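Hydroxyethylphosphonate dioxygenase (Streptomyces albus, PDB 6B9R) probably uses a mononuclear iron centre and dioxygen to cleave the carbon-carbon bond of 2-hydroxyethylphosphonate, yielding hydroxymethylphosphonate. Local coordinates at residues H172-L185 with T302-T314. Sequence-based numbering, arbitrary orientation.
Sequences HCVPMNTGDSVWGL and TTEADVRIQPGRT
The indole of Trp183 meets Thr303 at its edge: the CG2 methyl lies in the ring plane, 3.8 Å from CZ3, while His339 packs edge-to-face with the ring and Tyr208 takes a hydrogen bond with NE1. The guanidinium of Arg308, whose chain bends back at chi2 and chi3, turns instead to its own segment; NE and NH2 grip Thr302 O side-on, nearly in the guanidinium plane, and NH1 reaches Ile309 O. At the carboxylate of Asp180, OD1 accepts Gly312 N through its anti lone pair in an almost straight bond (2.9 Å, 177°), and OD2 is approached from above the carboxylate plane by Asn177 N. Cut back to an alanine, this position would lose both carboxylate oxygens, and the amides of Asn177 and Gly312 would probably be left without these acceptors, the 177-180 turn no longer tied to Gly312. On the other face of the sheet from Trp183, Ile309 is the main hydrophobic contact. Its CG1 lies 3.7 Å from Val182 CG2, its CD1 meets Val174 CG2 tip to tip, and Met176 brings CE to 3.8 Å from Ile309 CG2; that methyl gets there because the thioether chain folds at chi2 (-77°). Between the two faces, paired backbone bonds join Ser181 to Gln310 and Trp183 to Arg308, the shortest running from Arg308 N to Trp183 O (2.7 Å). Water 1 bridges Gly179 O, Ser181 OG and Gln310 O, and Ser181 OG is also hydrogen-bonded to Ala334 N. Strand 307-310 thus forms the antiparallel outer strand beside 181-184 in a sheet whose strand 152-158 supplies the iron ligand Gln153, an architecture consistent with the cupin beta-barrel fold of this dioxygenase family.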
ATOM      1  N   HIS A 172      17.458  -9.431 -26.803  1.00 24.64           N
ATOM      2  CA  HIS A 172      18.415 -10.392 -26.284  1.00 25.51           C
ATOM      3  C   HIS A 172      17.794 -11.781 -26.274  1.00 25.85           C
ATOM      4  O   HIS A 172      16.571 -11.935 -26.179  1.00 26.94           O
ATOM      5  CB  HIS A 172      18.860 -10.050 -24.857  1.00 28.05           C
ATOM      6  CG  HIS A 172      19.273  -8.627 -24.668  1.00 31.27           C
ATOM      7  ND1 HIS A 172      20.593  -8.242 -24.576  1.00 38.53           N
ATOM      8  CD2 HIS A 172      18.542  -7.495 -24.529  1.00 38.73           C
ATOM      9  CE1 HIS A 172      20.658  -6.933 -24.404  1.00 42.98           C
ATOM     10  NE2 HIS A 172      19.427  -6.456 -24.370  1.00 38.22           N
ATOM     11  N   CYS A 173      18.653 -12.792 -26.352  1.00 27.14           N
ATOM     12  CA  CYS A 173      18.256 -14.183 -26.171  1.00 28.86           C
ATOM     13  C   CYS A 173      19.256 -14.864 -25.250  1.00 26.56           C
ATOM     14  O   CYS A 173      20.455 -14.908 -25.552  1.00 25.96           O
ATOM     15  CB  CYS A 173      18.184 -14.929 -27.506  1.00 26.87           C
ATOM     16  SG  CYS A 173      17.904 -16.706 -27.308  1.00 29.08           S
ATOM     17  N   VAL A 174      18.768 -15.408 -24.141  1.00 26.59           N
ATOM     18  CA  VAL A 174      19.613 -16.200 -23.250  1.00 29.69           C
ATOM     19  C   VAL A 174      19.049 -17.614 -23.179  1.00 29.02           C
ATOM     20  O   VAL A 174      17.926 -17.809 -22.694  1.00 25.10           O
ATOM     21  CB  VAL A 174      19.711 -15.556 -21.856  1.00 28.14           C
ATOM     22  CG1 VAL A 174      20.420 -16.477 -20.894  1.00 20.09           C
ATOM     23  CG2 VAL A 174      20.436 -14.219 -21.936  1.00 23.94           C
ATOM     24  N   PRO A 175      19.774 -18.624 -23.656  1.00 21.54           N
ATOM     25  CA  PRO A 175      19.298 -20.008 -23.510  1.00 21.62           C
ATOM     26  C   PRO A 175      19.310 -20.442 -22.051  1.00 28.44           C
ATOM     27  O   PRO A 175      20.244 -20.151 -21.302  1.00 26.78           O
ATOM     28  CB  PRO A 175      20.302 -20.827 -24.338  1.00 22.53           C
ATOM     29  CG  PRO A 175      21.074 -19.821 -25.155  1.00 32.96           C
ATOM     30  CD  PRO A 175      21.059 -18.550 -24.373  1.00 26.68           C
ATOM     31  N   MET A 176      18.265 -21.157 -21.658  1.00 20.58           N
ATOM     32  CA  MET A 176      18.079 -21.648 -20.303  1.00 19.92           C
ATOM     33  C   MET A 176      17.978 -23.165 -20.306  1.00 23.05           C
ATOM     34  O   MET A 176      17.815 -23.801 -21.348  1.00 23.18           O
ATOM     35  CB  MET A 176      16.798 -21.070 -19.684  1.00 20.04           C
ATOM     36  CG  MET A 176      16.698 -19.597 -19.801  1.00 19.01           C
ATOM     37  SD  MET A 176      17.774 -18.829 -18.584  1.00 20.30           S
ATOM     38  CE  MET A 176      17.406 -17.105 -18.948  1.00 18.30           C
ATOM     39  N   ASN A 177      18.037 -23.742 -19.108  1.00 22.37           N
ATOM     40  CA  ASN A 177      17.685 -25.142 -18.937  1.00 26.22           C
ATOM     41  C   ASN A 177      17.062 -25.317 -17.562  1.00 23.02           C
ATOM     42  O   ASN A 177      16.873 -24.353 -16.821  1.00 23.11           O
ATOM     43  CB  ASN A 177      18.889 -26.057 -19.130  1.00 31.88           C
ATOM     44  CG  ASN A 177      18.539 -27.292 -19.937  1.00 41.43           C
ATOM     45  OD1 ASN A 177      17.490 -27.917 -19.724  1.00 36.54           O
ATOM     46  ND2 ASN A 177      19.394 -27.632 -20.889  1.00 40.88           N
ATOM     47  N   THR A 178      16.732 -26.565 -17.234  1.00 19.56           N
ATOM     48  CA  THR A 178      15.977 -26.863 -16.021  1.00 20.96           C
ATOM     49  C   THR A 178      16.653 -26.309 -14.775  1.00 22.53           C
ATOM     50  O   THR A 178      17.850 -26.513 -14.557  1.00 21.02           O
ATOM     51  CB  THR A 178      15.791 -28.369 -15.895  1.00 20.95           C
ATOM     52  OG1 THR A 178      15.116 -28.840 -17.067  1.00 24.41           O
ATOM     53  CG2 THR A 178      14.955 -28.716 -14.655  1.00 23.76           C
ATOM     54  N   GLY A 179      15.878 -25.590 -13.959  1.00 21.39           N
ATOM     55  CA  GLY A 179      16.379 -25.028 -12.727  1.00 17.15           C
ATOM     56  C   GLY A 179      16.896 -23.610 -12.826  1.00 20.52           C
ATOM     57  O   GLY A 179      17.175 -23.003 -11.785  1.00 22.56           O
ATOM     58  N   ASP A 180      17.054 -23.070 -14.034  1.00 17.21           N
ATOM     59  CA  ASP A 180      17.314 -21.648 -14.197  1.00 16.98           C
ATOM     60  C   ASP A 180      16.040 -20.848 -13.902  1.00 16.55           C
ATOM     61  O   ASP A 180      14.928 -21.387 -13.846  1.00 16.52           O
ATOM     62  CB  ASP A 180      17.809 -21.339 -15.610  1.00 17.56           C
ATOM     63  CG  ASP A 180      19.125 -22.022 -15.925  1.00 21.50           C
ATOM     64  OD1 ASP A 180      19.889 -22.272 -14.980  1.00 19.68           O
ATOM     65  OD2 ASP A 180      19.393 -22.288 -17.111  1.00 19.34           O
ATOM     66  N   SER A 181      16.216 -19.544 -13.720  1.00 19.01           N
ATOM     67  CA  SER A 181      15.076 -18.688 -13.402  1.00 18.72           C
ATOM     68  C   SER A 181      15.426 -17.239 -13.703  1.00 18.75           C
ATOM     69  O   SER A 181      16.595 -16.865 -13.790  1.00 18.89           O
ATOM     70  CB  SER A 181      14.651 -18.859 -11.941  1.00 18.32           C
ATOM     71  OG  SER A 181      15.695 -18.484 -11.055  1.00 18.23           O
ATOM     72  N   VAL A 182      14.391 -16.413 -13.839  1.00 18.61           N
ATOM     73  CA  VAL A 182      14.594 -15.002 -14.129  1.00 18.64           C
ATOM     74  C   VAL A 182      13.479 -14.224 -13.452  1.00 18.31           C
ATOM     75  O   VAL A 182      12.373 -14.736 -13.261  1.00 18.16           O
ATOM     76  CB  VAL A 182      14.627 -14.741 -15.649  1.00 19.03           C
ATOM     77  CG1 VAL A 182      13.333 -15.201 -16.292  1.00 19.95           C
ATOM     78  CG2 VAL A 182      14.925 -13.260 -15.962  1.00 19.09           C
ATOM     79  N   TRP A 183      13.802 -13.003 -13.040  1.00 18.21           N
ATOM     80  CA  TRP A 183      12.849 -12.072 -12.447  1.00 19.91           C
ATOM     81  C   TRP A 183      12.854 -10.811 -13.301  1.00 18.12           C
ATOM     82  O   TRP A 183      13.919 -10.342 -13.706  1.00 18.32           O
ATOM     83  CB  TRP A 183      13.228 -11.759 -10.983  1.00 17.64           C
ATOM     84  CG  TRP A 183      12.258 -10.850 -10.247  1.00 17.41           C
ATOM     85  CD1 TRP A 183      11.222 -11.233  -9.429  1.00 17.11           C
ATOM     86  CD2 TRP A 183      12.258  -9.421 -10.250  1.00 17.36           C
ATOM     87  NE1 TRP A 183      10.582 -10.121  -8.925  1.00 16.94           N
ATOM     88  CE2 TRP A 183      11.193  -8.997  -9.420  1.00 17.10           C
ATOM     89  CE3 TRP A 183      13.054  -8.453 -10.877  1.00 17.57           C
ATOM     90  CZ2 TRP A 183      10.911  -7.655  -9.202  1.00 21.22           C
ATOM     91  CZ3 TRP A 183      12.772  -7.119 -10.662  1.00 20.97           C
ATOM     92  CH2 TRP A 183      11.713  -6.728  -9.829  1.00 18.29           C
ATOM     93  N   GLY A 184      11.678 -10.266 -13.594  1.00 18.07           N
ATOM     94  CA  GLY A 184      11.564  -9.238 -14.616  1.00 18.30           C
ATOM     95  C   GLY A 184      10.572  -8.153 -14.240  1.00 20.77           C
ATOM     96  O   GLY A 184       9.584  -8.392 -13.543  1.00 18.98           O
ATOM     97  N   LEU A 185      10.838  -6.947 -14.750  1.00 19.16           N
ATOM     98  CA  LEU A 185      10.133  -5.725 -14.397  1.00 19.67           C
ATOM     99  C   LEU A 185       8.860  -5.573 -15.211  1.00 19.50           C
ATOM    100  O   LEU A 185       8.701  -6.196 -16.266  1.00 18.50           O
ATOM    101  CB  LEU A 185      11.046  -4.522 -14.625  1.00 23.94           C
ATOM    102  CG  LEU A 185      12.174  -4.373 -13.611  1.00 25.55           C
ATOM    103  CD1 LEU A 185      13.122  -3.241 -14.036  1.00 22.59           C
ATOM    104  CD2 LEU A 185      11.595  -4.118 -12.227  1.00 21.99           C
ATOM    105  N   THR A 302      19.237  -5.191  -8.972  1.00 32.42           N
ATOM    106  CA  THR A 302      20.275  -5.999  -9.599  1.00 36.14           C
ATOM    107  C   THR A 302      19.946  -6.316 -11.051  1.00 39.15           C
ATOM    108  O   THR A 302      20.684  -7.085 -11.690  1.00 31.95           O
ATOM    109  CB  THR A 302      20.517  -7.302  -8.823  1.00 30.77           C
ATOM    110  OG1 THR A 302      19.338  -8.121  -8.850  1.00 33.20           O
ATOM    111  CG2 THR A 302      20.903  -7.008  -7.380  1.00 24.68           C
ATOM    112  N   THR A 303      18.863  -5.743 -11.579  1.00 32.85           N
ATOM    113  CA  THR A 303      18.442  -6.015 -12.945  1.00 33.01           C
ATOM    114  C   THR A 303      19.395  -5.373 -13.950  1.00 34.01           C
ATOM    115  O   THR A 303      20.056  -4.363 -13.675  1.00 27.12           O
ATOM    116  CB  THR A 303      17.013  -5.503 -13.207  1.00 31.27           C
ATOM    117  OG1 THR A 303      16.873  -4.149 -12.753  1.00 32.83           O
ATOM    118  CG2 THR A 303      15.962  -6.389 -12.528  1.00 20.41           C
ATOM    119  N   GLU A 304      19.452  -5.987 -15.128  1.00 28.86           N
ATOM    120  CA  GLU A 304      20.152  -5.474 -16.295  1.00 29.96           C
ATOM    121  C   GLU A 304      19.283  -5.824 -17.492  1.00 35.43           C
ATOM    122  O   GLU A 304      18.830  -6.967 -17.617  1.00 30.19           O
ATOM    123  CB  GLU A 304      21.562  -6.073 -16.414  1.00 36.09           C
ATOM    124  CG  GLU A 304      22.330  -5.696 -17.701  1.00 45.66           C
ATOM    125  CD  GLU A 304      22.349  -4.195 -17.981  1.00 52.59           C
ATOM    126  OE1 GLU A 304      22.311  -3.395 -17.019  1.00 55.69           O
ATOM    127  OE2 GLU A 304      22.401  -3.816 -19.172  1.00 55.05           O
ATOM    128  N   ALA A 305      19.004  -4.831 -18.340  1.00 29.66           N
ATOM    129  CA  ALA A 305      17.989  -4.985 -19.382  1.00 30.32           C
ATOM    130  C   ALA A 305      16.665  -5.450 -18.771  1.00 24.91           C
ATOM    131  O   ALA A 305      15.947  -6.277 -19.337  1.00 28.10           O
ATOM    132  CB  ALA A 305      18.465  -5.937 -20.486  1.00 27.87           C
ATOM    133  N   ASP A 306      16.362  -4.930 -17.580  1.00 26.82           N
ATOM    134  CA  ASP A 306      15.079  -5.067 -16.882  1.00 27.55           C
ATOM    135  C   ASP A 306      14.772  -6.484 -16.406  1.00 27.45           C
ATOM    136  O   ASP A 306      13.614  -6.765 -16.023  1.00 22.50           O
ATOM    137  CB  ASP A 306      13.918  -4.556 -17.741  1.00 24.69           C
ATOM    138  CG  ASP A 306      14.073  -3.102 -18.107  1.00 29.47           C
ATOM    139  OD1 ASP A 306      14.597  -2.335 -17.268  1.00 26.64           O
ATOM    140  OD2 ASP A 306      13.700  -2.729 -19.239  1.00 32.62           O
ATOM    141  N   VAL A 307      15.760  -7.383 -16.402  1.00 28.72           N
ATOM    142  CA  VAL A 307      15.609  -8.736 -15.874  1.00 24.96           C
ATOM    143  C   VAL A 307      16.806  -9.052 -14.984  1.00 29.54           C
ATOM    144  O   VAL A 307      17.877  -8.454 -15.109  1.00 30.65           O
ATOM    145  CB  VAL A 307      15.483  -9.797 -16.995  1.00 27.94           C
ATOM    146  CG1 VAL A 307      14.294  -9.501 -17.885  1.00 32.69           C
ATOM    147  CG2 VAL A 307      16.761  -9.861 -17.830  1.00 26.44           C
ATOM    148  N   ARG A 308      16.613 -10.005 -14.072  1.00 20.19           N
ATOM    149  CA  ARG A 308      17.708 -10.571 -13.281  1.00 22.09           C
ATOM    150  C   ARG A 308      17.668 -12.087 -13.440  1.00 20.22           C
ATOM    151  O   ARG A 308      16.742 -12.748 -12.963  1.00 20.05           O
ATOM    152  CB  ARG A 308      17.614 -10.153 -11.809  1.00 27.31           C
ATOM    153  CG  ARG A 308      18.533 -10.902 -10.811  1.00 26.94           C
ATOM    154  CD  ARG A 308      19.934 -11.253 -11.346  1.00 25.37           C
ATOM    155  NE  ARG A 308      20.615 -10.132 -11.972  1.00 43.86           N
ATOM    156  CZ  ARG A 308      21.626 -10.262 -12.824  1.00 38.31           C
ATOM    157  NH1 ARG A 308      22.068 -11.470 -13.165  1.00 41.25           N
ATOM    158  NH2 ARG A 308      22.182  -9.188 -13.345  1.00 32.47           N
ATOM    159  N   ILE A 309      18.681 -12.636 -14.094  1.00 20.45           N
ATOM    160  CA  ILE A 309      18.740 -14.062 -14.392  1.00 24.30           C
ATOM    161  C   ILE A 309      19.545 -14.771 -13.309  1.00 24.44           C
ATOM    162  O   ILE A 309      20.665 -14.354 -12.987  1.00 20.54           O
ATOM    163  CB  ILE A 309      19.369 -14.300 -15.774  1.00 21.91           C
ATOM    164  CG1 ILE A 309      18.513 -13.638 -16.860  1.00 22.45           C
ATOM    165  CG2 ILE A 309      19.499 -15.782 -16.035  1.00 20.96           C
ATOM    166  CD1 ILE A 309      19.214 -13.541 -18.212  1.00 21.27           C
ATOM    167  N   GLN A 310      18.989 -15.861 -12.763  1.00 20.33           N
ATOM    168  CA  GLN A 310      19.704 -16.687 -11.791  1.00 20.28           C
ATOM    169  C   GLN A 310      20.028 -18.041 -12.409  1.00 20.46           C
ATOM    170  O   GLN A 310      19.121 -18.875 -12.571  1.00 20.41           O
ATOM    171  CB  GLN A 310      18.890 -16.881 -10.504  1.00 19.98           C
ATOM    172  CG  GLN A 310      19.596 -17.763  -9.458  1.00 21.07           C
ATOM    173  CD  GLN A 310      20.956 -17.201  -9.079  1.00 19.99           C
ATOM    174  OE1 GLN A 310      21.052 -16.075  -8.598  1.00 25.66           O
ATOM    175  NE2 GLN A 310      22.013 -17.968  -9.327  1.00 20.19           N
ATOM    176  N   PRO A 311      21.276 -18.312 -12.779  1.00 20.70           N
ATOM    177  CA  PRO A 311      21.627 -19.680 -13.182  1.00 20.86           C
ATOM    178  C   PRO A 311      21.401 -20.621 -12.011  1.00 20.67           C
ATOM    179  O   PRO A 311      21.776 -20.323 -10.875  1.00 20.51           O
ATOM    180  CB  PRO A 311      23.116 -19.580 -13.558  1.00 24.43           C
ATOM    181  CG  PRO A 311      23.381 -18.094 -13.737  1.00 22.53           C
ATOM    182  CD  PRO A 311      22.434 -17.407 -12.787  1.00 21.48           C
ATOM    183  N   GLY A 312      20.767 -21.756 -12.288  1.00 20.68           N
ATOM    184  CA  GLY A 312      20.575 -22.741 -11.239  1.00 20.88           C
ATOM    185  C   GLY A 312      21.880 -23.306 -10.705  1.00 23.18           C
ATOM    186  O   GLY A 312      21.964 -23.680  -9.533  1.00 20.47           O
ATOM    187  N   ARG A 313      22.917 -23.359 -11.546  1.00 20.92           N
ATOM    188  CA  ARG A 313      24.169 -23.995 -11.152  1.00 22.59           C
ATOM    189  C   ARG A 313      24.880 -23.223 -10.048  1.00 22.77           C
ATOM    190  O   ARG A 313      25.499 -23.826  -9.163  1.00 23.91           O
ATOM    191  CB  ARG A 313      25.093 -24.130 -12.365  1.00 21.43           C
ATOM    192  CG  ARG A 313      26.266 -25.082 -12.164  1.00 33.29           C
ATOM    193  CD  ARG A 313      27.242 -24.959 -13.324  1.00 31.02           C
ATOM    194  NE  ARG A 313      28.100 -23.779 -13.188  1.00 29.56           N
ATOM    195  CZ  ARG A 313      28.525 -23.032 -14.204  1.00 41.04           C
ATOM    196  NH1 ARG A 313      28.158 -23.325 -15.450  1.00 36.36           N
ATOM    197  NH2 ARG A 313      29.318 -21.985 -13.975  1.00 36.63           N
ATOM    198  N   THR A 314      24.835 -21.898 -10.092  1.00 20.87           N
ATOM    199  CA  THR A 314      25.571 -21.081  -9.138  1.00 20.77           C
ATOM    200  C   THR A 314      24.695 -20.551  -8.007  1.00 22.32           C
ATOM    201  O   THR A 314      25.176 -19.782  -7.165  1.00 23.28           O
ATOM    202  CB  THR A 314      26.241 -19.925  -9.870  1.00 26.95           C
ATOM    203  OG1 THR A 314      25.242 -19.215 -10.605  1.00 23.51           O
ATOM    204  CG2 THR A 314      27.321 -20.457 -10.825  1.00 30.01           C
TER
HETATM  205  O   HOH W   1      17.557 -20.308 -10.725  1.00 17.69           O
HETATM  206  O   HOH W   2      22.566 -22.899 -14.484  1.00 24.66           O